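Local coordinates for protein nitroreductase (PDB 6WTA) that binds the deazaflavin coenzyme F420 and probably acts as an F420-dependent oxidoreductase that transfers electrons between the coenzyme and quinones, at residues A[32-37]-A[53-58]; A[36-41]-A[87-92]. All coordinates share one frame; numbering follows the deposited sequence.

Contact 1 (A[32-37]-A[53-58]); sequences DRPIVL and LMRVEE
Val36 and Leu53 form a hydrogen-bonded pair where 32-37 runs antiparallel to 53-58. Val36 N donates to Leu53 O at 2.8 Å. Leu53 N returns a bond of 2.9 Å to Val36 O. Ile35 and Met54 follow as a non-hydrogen-bonded pair, and their side chains diverge. Beyond them Arg55 N reaches Pro34 O at 3.1 Å.

Packing is tight around Met54. Its chain bends at both chi2 (-46°) and chi3 (-59°), which curls the methyl back to the other strand. There Met54 CE lies 3.3 Å from Pro34 O, beside Arg33 CB, and 4.0 Å from Ile35 CG2. Val36 and Leu53 share one face of the sheet. Val36 CG1 meets Arg55 CG at 3.7 Å, the two side chains crossing at about a right angle.

The Pro34 and Arg55 side is looser and wetter. A water donates to both Pro34 O, at 2.8 Å, and Arg55 O, so Pro34 O takes two bonds. Arg55 runs out extended, and Glu57 CB sits over one face of the Arg55 guanidinium, toward its rim. Arg55 NE forms a salt bridge with Asp91.

Leu53, Met54 and Ile35 belong to the F420 pocket, and Met54 N makes a weak hydrogen bond to the coenzyme. The contact lies in the hairpin of strands 33-41 and 48-58. Ile35 packs on Gln15 and Ile19 of helix 10-22, while Val36 and Leu53 lean on Tyr62 and Met64 of strand 61-65.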
ATOM      1  N   ASP A  32     -12.828  -8.447   4.104  1.00 36.39           N
ATOM      2  CA  ASP A  32     -12.501  -9.870   4.136  1.00 38.27           C
ATOM      3  C   ASP A  32     -11.287 -10.227   3.287  1.00 40.67           C
ATOM      4  O   ASP A  32     -11.051 -11.408   3.011  1.00 39.74           O
ATOM      5  CB  ASP A  32     -13.703 -10.719   3.708  1.00 45.35           C
ATOM      6  CG  ASP A  32     -14.816 -10.712   4.737  1.00 73.89           C
ATOM      7  OD1 ASP A  32     -14.535 -10.999   5.919  1.00 86.77           O
ATOM      8  OD2 ASP A  32     -15.968 -10.405   4.366  1.00 92.60           O
ATOM      9  N   ARG A  33     -10.482  -9.243   2.900  1.00 34.42           N
ATOM     10  CA  ARG A  33      -9.360  -9.493   2.017  1.00 29.49           C
ATOM     11  C   ARG A  33      -8.040  -9.150   2.694  1.00 27.70           C
ATOM     12  O   ARG A  33      -7.992  -8.307   3.598  1.00 29.75           O
ATOM     13  CB  ARG A  33      -9.512  -8.687   0.721  1.00 33.91           C
ATOM     14  CG  ARG A  33     -10.532  -9.309  -0.215  1.00 36.32           C
ATOM     15  CD  ARG A  33     -11.153  -8.288  -1.158  1.00 39.23           C
ATOM     16  NE  ARG A  33     -12.010  -8.917  -2.164  1.00 46.78           N
ATOM     17  CZ  ARG A  33     -13.311  -9.142  -2.008  1.00 52.09           C
ATOM     18  NH1 ARG A  33     -13.922  -8.794  -0.884  1.00 47.72           N
ATOM     19  NH2 ARG A  33     -14.003  -9.719  -2.981  1.00 50.94           N
ATOM     20  N   PRO A  34      -6.958  -9.814   2.299  1.00 28.01           N
ATOM     21  CA  PRO A  34      -5.687  -9.664   3.012  1.00 27.84           C
ATOM     22  C   PRO A  34      -5.004  -8.330   2.738  1.00 26.22           C
ATOM     23  O   PRO A  34      -5.216  -7.672   1.716  1.00 25.02           O
ATOM     24  CB  PRO A  34      -4.842 -10.828   2.480  1.00 28.03           C
ATOM     25  CG  PRO A  34      -5.418 -11.131   1.124  1.00 33.20           C
ATOM     26  CD  PRO A  34      -6.899 -10.849   1.247  1.00 31.72           C
ATOM     27  N   ILE A  35      -4.161  -7.943   3.696  1.00 27.85           N
ATOM     28  CA  ILE A  35      -3.426  -6.694   3.628  1.00 23.21           C
ATOM     29  C   ILE A  35      -1.956  -6.964   3.924  1.00 24.05           C
ATOM     30  O   ILE A  35      -1.583  -8.005   4.471  1.00 27.48           O
ATOM     31  CB  ILE A  35      -3.980  -5.630   4.605  1.00 25.93           C
ATOM     32  CG1 ILE A  35      -3.683  -6.025   6.052  1.00 32.04           C
ATOM     33  CG2 ILE A  35      -5.475  -5.452   4.409  1.00 27.66           C
ATOM     34  CD1 ILE A  35      -4.115  -4.979   7.072  1.00 37.95           C
ATOM     35  N   VAL A  36      -1.119  -6.001   3.543  1.00 25.15           N
ATOM     36  CA  VAL A  36       0.311  -6.026   3.811  1.00 27.72           C
ATOM     37  C   VAL A  36       0.668  -4.744   4.548  1.00 27.56           C
ATOM     38  O   VAL A  36      -0.010  -3.722   4.408  1.00 27.47           O
ATOM     39  CB  VAL A  36       1.134  -6.155   2.512  1.00 31.67           C
ATOM     40  CG1 VAL A  36       0.948  -7.525   1.887  1.00 35.65           C
ATOM     41  CG2 VAL A  36       0.746  -5.054   1.527  1.00 34.53           C
ATOM     42  N   LEU A  37       1.744  -4.792   5.331  1.00 27.96           N
ATOM     43  CA  LEU A  37       2.216  -3.630   6.079  1.00 25.29           C
ATOM     44  C   LEU A  37       3.489  -3.106   5.430  1.00 29.17           C
ATOM     45  O   LEU A  37       4.504  -3.808   5.387  1.00 25.98           O
ATOM     46  CB  LEU A  37       2.470  -3.984   7.545  1.00 26.52           C
ATOM     47  CG  LEU A  37       2.907  -2.832   8.455  1.00 32.11           C
ATOM     48  CD1 LEU A  37       1.857  -1.714   8.434  1.00 30.61           C
ATOM     49  CD2 LEU A  37       3.154  -3.293   9.875  1.00 28.29           C
ATOM     50  N   LEU A  53      -1.637  -1.549   3.322  1.00 22.81           N
ATOM     51  CA  LEU A  53      -2.314  -1.459   2.038  1.00 24.22           C
ATOM     52  C   LEU A  53      -2.870  -2.833   1.690  1.00 21.00           C
ATOM     53  O   LEU A  53      -2.490  -3.841   2.291  1.00 26.36           O
ATOM     54  CB  LEU A  53      -1.367  -0.983   0.934  1.00 22.83           C
ATOM     55  CG  LEU A  53      -0.756   0.411   1.082  1.00 25.33           C
ATOM     56  CD1 LEU A  53       0.223   0.670  -0.056  1.00 25.78           C
ATOM     57  CD2 LEU A  53      -1.839   1.464   1.129  1.00 22.92           C
ATOM     58  N   MET A  54      -3.771  -2.879   0.709  1.00 21.86           N
ATOM     59  CA  MET A  54      -4.268  -4.172   0.265  1.00 20.73           C
ATOM     60  C   MET A  54      -3.123  -4.987  -0.322  1.00 26.11           C
ATOM     61  O   MET A  54      -2.186  -4.444  -0.913  1.00 28.14           O
ATOM     62  CB  MET A  54      -5.375  -4.020  -0.780  1.00 26.94           C
ATOM     63  CG  MET A  54      -6.605  -3.254  -0.321  1.00 30.16           C
ATOM     64  SD  MET A  54      -7.248  -3.720   1.301  1.00 27.93           S
ATOM     65  CE  MET A  54      -7.604  -5.459   1.066  1.00 29.47           C
ATOM     66  N   ARG A  55      -3.206  -6.306  -0.163  1.00 25.56           N
ATOM     67  CA  ARG A  55      -2.185  -7.203  -0.696  1.00 24.84           C
ATOM     68  C   ARG A  55      -2.419  -7.435  -2.187  1.00 27.97           C
ATOM     69  O   ARG A  55      -3.453  -7.990  -2.584  1.00 27.83           O
ATOM     70  CB  ARG A  55      -2.192  -8.534   0.053  1.00 26.99           C
ATOM     71  CG  ARG A  55      -1.134  -9.509  -0.427  1.00 33.37           C
ATOM     72  CD  ARG A  55      -1.328 -10.903   0.171  1.00 33.95           C
ATOM     73  NE  ARG A  55      -0.209 -11.776  -0.171  1.00 34.49           N
ATOM     74  CZ  ARG A  55      -0.128 -12.492  -1.288  1.00 36.58           C
ATOM     75  NH1 ARG A  55      -1.109 -12.454  -2.178  1.00 36.86           N
ATOM     76  NH2 ARG A  55       0.934 -13.246  -1.522  1.00 40.76           N
ATOM     77  N   VAL A  56      -1.460  -7.012  -3.005  1.00 27.25           N
ATOM     78  CA  VAL A  56      -1.439  -7.254  -4.446  1.00 28.25           C
ATOM     79  C   VAL A  56      -0.045  -7.786  -4.750  1.00 26.43           C
ATOM     80  O   VAL A  56       0.943  -7.057  -4.594  1.00 28.87           O
ATOM     81  CB  VAL A  56      -1.739  -5.986  -5.262  1.00 28.37           C
ATOM     82  CG1 VAL A  56      -1.846  -6.331  -6.743  1.00 33.76           C
ATOM     83  CG2 VAL A  56      -3.015  -5.328  -4.758  1.00 29.03           C
ATOM     84  N   GLU A  57       0.046  -9.050  -5.164  1.00 30.84           N
ATOM     85  CA  GLU A  57       1.331  -9.736  -5.222  1.00 35.38           C
ATOM     86  C   GLU A  57       1.424 -10.639  -6.441  1.00 35.50           C
ATOM     87  O   GLU A  57       0.427 -11.207  -6.892  1.00 44.74           O
ATOM     88  CB  GLU A  57       1.555 -10.578  -3.955  1.00 37.32           C
ATOM     89  CG  GLU A  57       2.907 -11.274  -3.861  1.00 35.23           C
ATOM     90  CD  GLU A  57       2.936 -12.646  -4.524  1.00 45.78           C
ATOM     91  OE1 GLU A  57       4.047 -13.193  -4.689  1.00 46.09           O
ATOM     92  OE2 GLU A  57       1.860 -13.185  -4.873  1.00 43.89           O
ATOM     93  N   GLU A  58       2.644 -10.778  -6.958  1.00 35.80           N
ATOM     94  CA  GLU A  58       2.917 -11.698  -8.060  1.00 37.61           C
ATOM     95  C   GLU A  58       4.411 -11.974  -8.090  1.00 43.65           C
ATOM     96  O   GLU A  58       5.211 -11.034  -8.162  1.00 47.22           O
ATOM     97  CB  GLU A  58       2.437 -11.115  -9.391  1.00 39.51           C
ATOM     98  CG  GLU A  58       2.767 -11.963 -10.610  1.00 49.03           C
ATOM     99  CD  GLU A  58       2.326 -11.311 -11.914  1.00 60.56           C
ATOM    100  OE1 GLU A  58       1.252 -11.680 -12.438  1.00 59.20           O
ATOM    101  OE2 GLU A  58       3.049 -10.422 -12.412  1.00 62.20           O
TER
HETATM  102  O   HOH W   1      -5.911  -8.144  -0.991  1.00 24.27           O

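Contact 2 (A[36-41]-A[87-92]); sequences VLFTTT and VSVQDG
Leu37 O accepts the shortest hydrogen bond between 36-41 and 87-92, from Gln90 N at 2.9 Å. Leu37 N donates in turn to Gln90 O. Thr39 and Ser88 form a second such pair: Thr39 N donates to Ser88 O at 3.0 Å, and Ser88 N to Thr39 O. Between the two pairs, Phe38 CA also approaches Ser88 O, at 3.2 Å, as a CA-H...O contact.

These are neighbouring antiparallel strands in the sheet of an FMN-binding-clan fold. The N-to-C directions of these short strand segments differ by 166°. Phe38 and Val89 project from one face, side by side. Val89 CG2 is anti to its own backbone N and makes an off-centre CH-pi contact, 4.1 Å from the centroid of the Phe38 ring. Val87 CG2 meets the ring edge, 4.3 Å from Phe38 CD1.

The other face carries Leu37, Thr39, Ser88 and Gln90. Thr39 CB and Ser88 CB touch at 3.9 Å. Gln90 extends its chain past Leu37, and its NE2 donates to Gly92 O within the amide plane, which helps set the rotation of the amide. Leu37 and Gln90 both pack against Ile19 of helix 10-22.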
ATOM      1  N   VAL A  36      -1.119  -6.001   3.543  1.00 25.15           N
ATOM      2  CA  VAL A  36       0.311  -6.026   3.811  1.00 27.72           C
ATOM      3  C   VAL A  36       0.668  -4.744   4.548  1.00 27.56           C
ATOM      4  O   VAL A  36      -0.010  -3.722   4.408  1.00 27.47           O
ATOM      5  CB  VAL A  36       1.134  -6.155   2.512  1.00 31.67           C
ATOM      6  CG1 VAL A  36       0.948  -7.525   1.887  1.00 35.65           C
ATOM      7  CG2 VAL A  36       0.746  -5.054   1.527  1.00 34.53           C
ATOM      8  N   LEU A  37       1.744  -4.792   5.331  1.00 27.96           N
ATOM      9  CA  LEU A  37       2.216  -3.630   6.079  1.00 25.29           C
ATOM     10  C   LEU A  37       3.489  -3.106   5.430  1.00 29.17           C
ATOM     11  O   LEU A  37       4.504  -3.808   5.387  1.00 25.98           O
ATOM     12  CB  LEU A  37       2.470  -3.984   7.545  1.00 26.52           C
ATOM     13  CG  LEU A  37       2.907  -2.832   8.455  1.00 32.11           C
ATOM     14  CD1 LEU A  37       1.857  -1.714   8.434  1.00 30.61           C
ATOM     15  CD2 LEU A  37       3.154  -3.293   9.875  1.00 28.29           C
ATOM     16  N   PHE A  38       3.430  -1.885   4.923  1.00 28.25           N
ATOM     17  CA  PHE A  38       4.605  -1.230   4.376  1.00 24.72           C
ATOM     18  C   PHE A  38       5.208  -0.280   5.399  1.00 27.24           C
ATOM     19  O   PHE A  38       4.488   0.390   6.147  1.00 28.69           O
ATOM     20  CB  PHE A  38       4.259  -0.448   3.111  1.00 23.77           C
ATOM     21  CG  PHE A  38       3.921  -1.310   1.942  1.00 25.98           C
ATOM     22  CD1 PHE A  38       4.915  -1.758   1.096  1.00 28.13           C
ATOM     23  CD2 PHE A  38       2.609  -1.644   1.671  1.00 28.11           C
ATOM     24  CE1 PHE A  38       4.605  -2.547   0.005  1.00 31.64           C
ATOM     25  CE2 PHE A  38       2.295  -2.428   0.581  1.00 27.25           C
ATOM     26  CZ  PHE A  38       3.294  -2.883  -0.249  1.00 24.82           C
ATOM     27  N   THR A  39       6.536  -0.237   5.430  1.00 24.71           N
ATOM     28  CA  THR A  39       7.281   0.771   6.175  1.00 22.24           C
ATOM     29  C   THR A  39       7.817   1.786   5.175  1.00 27.93           C
ATOM     30  O   THR A  39       8.536   1.420   4.241  1.00 31.71           O
ATOM     31  CB  THR A  39       8.427   0.154   6.974  1.00 27.40           C
ATOM     32  OG1 THR A  39       7.938  -0.939   7.763  1.00 33.84           O
ATOM     33  CG2 THR A  39       9.050   1.207   7.895  1.00 37.57           C
ATOM     34  N   THR A  40       7.469   3.052   5.371  1.00 29.96           N
ATOM     35  CA  THR A  40       7.847   4.132   4.471  1.00 26.54           C
ATOM     36  C   THR A  40       8.607   5.199   5.253  1.00 30.95           C
ATOM     37  O   THR A  40       8.679   5.161   6.484  1.00 27.35           O
ATOM     38  CB  THR A  40       6.611   4.744   3.809  1.00 26.47           C
ATOM     39  OG1 THR A  40       5.798   5.359   4.816  1.00 27.76           O
ATOM     40  CG2 THR A  40       5.804   3.674   3.092  1.00 25.68           C
ATOM     41  N   THR A  41       9.164   6.170   4.522  1.00 29.46           N
ATOM     42  CA  THR A  41       9.904   7.279   5.114  1.00 30.41           C
ATOM     43  C   THR A  41       9.314   8.595   4.625  1.00 31.21           C
ATOM     44  O   THR A  41       9.196   8.811   3.412  1.00 31.36           O
ATOM     45  CB  THR A  41      11.394   7.225   4.753  1.00 36.16           C
ATOM     46  OG1 THR A  41      11.945   5.966   5.156  1.00 36.40           O
ATOM     47  CG2 THR A  41      12.150   8.356   5.440  1.00 36.28           C
ATOM     48  N   VAL A  87      11.414   0.983   0.700  1.00 38.66           N
ATOM     49  CA  VAL A  87      10.340   0.575   1.592  1.00 38.02           C
ATOM     50  C   VAL A  87      10.623  -0.840   2.080  1.00 37.41           C
ATOM     51  O   VAL A  87      11.409  -1.584   1.490  1.00 37.29           O
ATOM     52  CB  VAL A  87       8.956   0.633   0.902  1.00 35.03           C
ATOM     53  CG1 VAL A  87       8.712   2.012   0.297  1.00 37.19           C
ATOM     54  CG2 VAL A  87       8.838  -0.454  -0.163  1.00 39.57           C
ATOM     55  N   SER A  88       9.971  -1.204   3.179  1.00 31.52           N
ATOM     56  CA  SER A  88       9.892  -2.581   3.636  1.00 27.69           C
ATOM     57  C   SER A  88       8.465  -3.068   3.431  1.00 27.19           C
ATOM     58  O   SER A  88       7.522  -2.275   3.437  1.00 33.33           O
ATOM     59  CB  SER A  88      10.274  -2.706   5.111  1.00 36.28           C
ATOM     60  OG  SER A  88      11.592  -2.246   5.338  1.00 43.55           O
ATOM     61  N   VAL A  89       8.298  -4.370   3.242  1.00 34.32           N
ATOM     62  CA  VAL A  89       6.969  -4.947   3.095  1.00 30.76           C
ATOM     63  C   VAL A  89       6.878  -6.190   3.969  1.00 32.56           C
ATOM     64  O   VAL A  89       7.767  -7.049   3.935  1.00 36.66           O
ATOM     65  CB  VAL A  89       6.641  -5.274   1.623  1.00 50.49           C
ATOM     66  CG1 VAL A  89       7.654  -6.232   1.036  1.00 80.53           C
ATOM     67  CG2 VAL A  89       5.228  -5.833   1.519  1.00 34.97           C
ATOM     68  N   GLN A  90       5.819  -6.266   4.769  1.00 31.24           N
ATOM     69  CA  GLN A  90       5.534  -7.421   5.605  1.00 35.94           C
ATOM     70  C   GLN A  90       4.288  -8.107   5.064  1.00 35.54           C
ATOM     71  O   GLN A  90       3.211  -7.501   5.020  1.00 32.52           O
ATOM     72  CB  GLN A  90       5.329  -7.009   7.062  1.00 31.85           C
ATOM     73  CG  GLN A  90       4.999  -8.168   7.976  1.00 30.41           C
ATOM     74  CD  GLN A  90       4.865  -7.749   9.427  1.00 33.85           C
ATOM     75  OE1 GLN A  90       5.396  -6.714   9.836  1.00 39.10           O
ATOM     76  NE2 GLN A  90       4.154  -8.552  10.213  1.00 35.92           N
ATOM     77  N   ASP A  91       4.445  -9.355   4.644  1.00 31.93           N
ATOM     78  CA  ASP A  91       3.357 -10.187   4.139  1.00 32.57           C
ATOM     79  C   ASP A  91       3.292 -11.412   5.040  1.00 32.63           C
ATOM     80  O   ASP A  91       4.157 -12.291   4.963  1.00 42.04           O
ATOM     81  CB  ASP A  91       3.601 -10.566   2.682  1.00 35.97           C
ATOM     82  CG  ASP A  91       2.426 -11.282   2.055  1.00 34.18           C
ATOM     83  OD1 ASP A  91       1.338 -11.334   2.674  1.00 34.34           O
ATOM     84  OD2 ASP A  91       2.593 -11.806   0.938  1.00 39.15           O
ATOM     85  N   GLY A  92       2.277 -11.463   5.896  1.00 32.23           N
ATOM     86  CA  GLY A  92       2.254 -12.464   6.948  1.00 41.21           C
ATOM     87  C   GLY A  92       3.206 -12.071   8.057  1.00 35.85           C
ATOM     88  O   GLY A  92       3.178 -10.936   8.539  1.00 34.78           O
TER

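How the contacts relate
Both contacts use strand 33-41, which pairs with strand 48-58 in contact 1 and with strand 86-91 in contact 2. It is thus an inner strand of the antiparallel sheet. Their centres lie 11 Å apart, and they share Val36 and Leu37. Contact 1 closes a local hairpin; contact 2 brings in a strand from much later in the chain, after helix 76-83. The two flanking strands are bridged across strand 33-41 by the salt bridge between Arg55 and Asp91. Separately, Leu53 of contact 1 packs on Phe38 of contact 2. The sheet so built contributes pocket residues for F420 from contact 1.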